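Local coordinates for protein assemblin (Human herpesvirus 3, PDB 1VZV) that is a serine protease that, as a dimer, probably cleaves the scaffolding assembly protein inside the herpesvirus procapsid so that the capsid can mature, at residues P37-H42 with F127-L132. Numbering follows the deposited sequence.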
ATOM      1  N   PRO A  37     -24.297  -6.501   1.904  1.00 25.00           N
ATOM      2  CA  PRO A  37     -23.195  -6.618   0.954  1.00 25.00           C
ATOM      3  C   PRO A  37     -21.796  -6.320   1.493  1.00 25.00           C
ATOM      4  O   PRO A  37     -21.611  -5.599   2.471  1.00 25.00           O
ATOM      5  CB  PRO A  37     -23.599  -5.631  -0.126  1.00 25.00           C
ATOM      6  CG  PRO A  37     -24.126  -4.499   0.684  1.00 25.00           C
ATOM      7  CD  PRO A  37     -24.946  -5.183   1.775  1.00 25.00           C
ATOM      8  N   ILE A  38     -20.814  -6.853   0.782  1.00 25.00           N
ATOM      9  CA  ILE A  38     -19.412  -6.707   1.113  1.00 25.00           C
ATOM     10  C   ILE A  38     -18.705  -5.918   0.014  1.00 25.00           C
ATOM     11  O   ILE A  38     -18.640  -6.342  -1.134  1.00 25.00           O
ATOM     12  CB  ILE A  38     -18.766  -8.118   1.296  1.00 25.00           C
ATOM     13  CG1 ILE A  38     -18.990  -8.603   2.719  1.00 25.00           C
ATOM     14  CG2 ILE A  38     -17.285  -8.132   0.955  1.00 25.00           C
ATOM     15  CD1 ILE A  38     -18.291  -9.888   3.022  1.00 25.00           C
ATOM     16  N   ASN A  39     -18.238  -4.732   0.339  1.00 25.00           N
ATOM     17  CA  ASN A  39     -17.522  -3.962  -0.654  1.00 25.00           C
ATOM     18  C   ASN A  39     -16.155  -3.639  -0.080  1.00 25.00           C
ATOM     19  O   ASN A  39     -15.882  -3.946   1.078  1.00 25.00           O
ATOM     20  CB  ASN A  39     -18.308  -2.711  -1.102  1.00 25.00           C
ATOM     21  CG  ASN A  39     -18.444  -1.657  -0.023  1.00 25.00           C
ATOM     22  OD1 ASN A  39     -17.580  -1.519   0.844  1.00 25.00           O
ATOM     23  ND2 ASN A  39     -19.525  -0.876  -0.091  1.00 25.00           N
ATOM     24  N   ILE A  40     -15.302  -3.026  -0.883  1.00 25.00           N
ATOM     25  CA  ILE A  40     -13.946  -2.684  -0.477  1.00 25.00           C
ATOM     26  C   ILE A  40     -13.833  -1.178  -0.233  1.00 25.00           C
ATOM     27  O   ILE A  40     -14.300  -0.411  -1.041  1.00 25.00           O
ATOM     28  CB  ILE A  40     -12.971  -3.073  -1.621  1.00 25.00           C
ATOM     29  CG1 ILE A  40     -13.027  -4.571  -1.906  1.00 25.00           C
ATOM     30  CG2 ILE A  40     -11.562  -2.561  -1.339  1.00 25.00           C
ATOM     31  CD1 ILE A  40     -12.267  -4.950  -3.124  1.00 25.00           C
ATOM     32  N   ASP A  41     -13.234  -0.759   0.877  1.00 25.00           N
ATOM     33  CA  ASP A  41     -13.031   0.666   1.185  1.00 25.00           C
ATOM     34  C   ASP A  41     -14.339   1.414   1.449  1.00 25.00           C
ATOM     35  O   ASP A  41     -14.351   2.652   1.524  1.00 25.00           O
ATOM     36  CB  ASP A  41     -12.250   1.338   0.017  1.00 25.00           C
ATOM     37  CG  ASP A  41     -11.853   2.837   0.288  1.00 25.00           C
ATOM     38  OD1 ASP A  41     -11.284   3.107   1.374  1.00 25.00           O
ATOM     39  OD2 ASP A  41     -12.060   3.726  -0.604  1.00 25.00           O
ATOM     40  N   HIS A  42     -15.422   0.666   1.671  1.00 25.00           N
ATOM     41  CA  HIS A  42     -16.769   1.243   1.888  1.00 25.00           C
ATOM     42  C   HIS A  42     -17.336   1.826   0.588  1.00 25.00           C
ATOM     43  O   HIS A  42     -18.341   2.527   0.603  1.00 25.00           O
ATOM     44  CB  HIS A  42     -16.803   2.313   2.979  1.00 25.00           C
ATOM     45  CG  HIS A  42     -16.577   1.790   4.355  1.00 25.00           C
ATOM     46  ND1 HIS A  42     -17.544   1.192   5.128  1.00 25.00           N
ATOM     47  CD2 HIS A  42     -15.464   1.821   5.129  1.00 25.00           C
ATOM     48  CE1 HIS A  42     -16.997   0.888   6.317  1.00 25.00           C
ATOM     49  NE2 HIS A  42     -15.730   1.250   6.371  1.00 25.00           N
ATOM     50  N   PHE A 127     -27.911  -3.562   8.828  1.00 25.00           N
ATOM     51  CA  PHE A 127     -26.598  -3.023   9.222  1.00 25.00           C
ATOM     52  C   PHE A 127     -26.201  -1.950   8.235  1.00 25.00           C
ATOM     53  O   PHE A 127     -26.036  -0.797   8.625  1.00 25.00           O
ATOM     54  CB  PHE A 127     -25.569  -4.132   9.292  1.00 25.00           C
ATOM     55  CG  PHE A 127     -25.537  -4.837  10.622  1.00 25.00           C
ATOM     56  CD1 PHE A 127     -25.581  -4.108  11.812  1.00 25.00           C
ATOM     57  CD2 PHE A 127     -25.449  -6.228  10.695  1.00 25.00           C
ATOM     58  CE1 PHE A 127     -25.533  -4.759  13.057  1.00 25.00           C
ATOM     59  CE2 PHE A 127     -25.403  -6.873  11.927  1.00 25.00           C
ATOM     60  CZ  PHE A 127     -25.444  -6.136  13.109  1.00 25.00           C
ATOM     61  N   THR A 128     -26.109  -2.345   6.963  1.00 25.00           N
ATOM     62  CA  THR A 128     -25.764  -1.518   5.789  1.00 25.00           C
ATOM     63  C   THR A 128     -24.760  -2.304   4.943  1.00 25.00           C
ATOM     64  O   THR A 128     -25.170  -3.020   4.015  1.00 25.00           O
ATOM     65  CB  THR A 128     -25.279  -0.073   6.122  1.00 25.00           C
ATOM     66  OG1 THR A 128     -26.401   0.713   6.531  1.00 25.00           O
ATOM     67  CG2 THR A 128     -24.707   0.597   4.912  1.00 25.00           C
ATOM     68  N   HIS A 129     -23.475  -2.244   5.293  1.00 25.00           N
ATOM     69  CA  HIS A 129     -22.482  -3.002   4.545  1.00 25.00           C
ATOM     70  C   HIS A 129     -21.212  -3.258   5.355  1.00 25.00           C
ATOM     71  O   HIS A 129     -20.932  -2.532   6.315  1.00 25.00           O
ATOM     72  CB  HIS A 129     -22.152  -2.309   3.230  1.00 25.00           C
ATOM     73  CG  HIS A 129     -21.316  -1.091   3.400  1.00 25.00           C
ATOM     74  ND1 HIS A 129     -20.003  -1.000   3.004  1.00 25.00           N
ATOM     75  CD2 HIS A 129     -21.595   0.079   4.017  1.00 25.00           C
ATOM     76  CE1 HIS A 129     -19.535   0.177   3.389  1.00 25.00           C
ATOM     77  NE2 HIS A 129     -20.466   0.867   4.009  1.00 25.00           N
ATOM     78  N   VAL A 130     -20.506  -4.329   4.974  1.00 25.00           N
ATOM     79  CA  VAL A 130     -19.253  -4.807   5.570  1.00 25.00           C
ATOM     80  C   VAL A 130     -18.110  -4.391   4.633  1.00 25.00           C
ATOM     81  O   VAL A 130     -18.123  -4.772   3.462  1.00 25.00           O
ATOM     82  CB  VAL A 130     -19.262  -6.369   5.631  1.00 25.00           C
ATOM     83  CG1 VAL A 130     -17.877  -6.911   5.911  1.00 25.00           C
ATOM     84  CG2 VAL A 130     -20.281  -6.864   6.672  1.00 25.00           C
ATOM     85  N   ALA A 131     -17.116  -3.651   5.126  1.00 25.00           N
ATOM     86  CA  ALA A 131     -16.005  -3.212   4.293  1.00 25.00           C
ATOM     87  C   ALA A 131     -14.747  -4.046   4.530  1.00 25.00           C
ATOM     88  O   ALA A 131     -14.518  -4.541   5.622  1.00 25.00           O
ATOM     89  CB  ALA A 131     -15.720  -1.789   4.565  1.00 25.00           C
ATOM     90  N   LEU A 132     -13.974  -4.283   3.484  1.00 25.00           N
ATOM     91  CA  LEU A 132     -12.728  -5.016   3.638  1.00 25.00           C
ATOM     92  C   LEU A 132     -11.662  -3.908   3.679  1.00 25.00           C
ATOM     93  O   LEU A 132     -11.760  -2.942   2.934  1.00 25.00           O
ATOM     94  CB  LEU A 132     -12.500  -5.979   2.456  1.00 25.00           C
ATOM     95  CG  LEU A 132     -13.405  -7.211   2.252  1.00 25.00           C
ATOM     96  CD1 LEU A 132     -12.914  -7.967   1.047  1.00 25.00           C
ATOM     97  CD2 LEU A 132     -13.441  -8.118   3.477  1.00 25.00           C
TER
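H42 and H129 meet rim to rim in the Ser-His-His catalytic triad of the herpesvirus assemblin fold, their ring planes 83° apart and centroids separated by 4.8 Å. H129 NE2 lies at the edge of the H42 ring, in its plane, 3.1 Å from H42 ND1. S110, the third triad member, lies beside the H42 side chain, and a weak hydrogen bond joins H42 ND1 and S112 OG. A131 CB sits over the centre of one face of the H42 ring, 3.4 Å from its centroid, a CH-pi contact. The N39 amide crosses the H129 ring obliquely, planes 52° apart. Both N39 ND2 and N39 OD1 are near H129 ND1, at 3.1 and 3.3 Å.

N39, H129 and A131 stand on the parallel strands 37-40 and 129-132, neighbours in the central mixed sheet, and H42 follows in the loop beyond the first. V130 N donates to P37 O, N39 N to V130 O and L132 N to N39 O, while D41 N reaches L132 O only weakly, just past the strand. On the face opposite N39 and A131, I38 and V130 lie side by side, I38 CG1 3.7 Å from V130 CB.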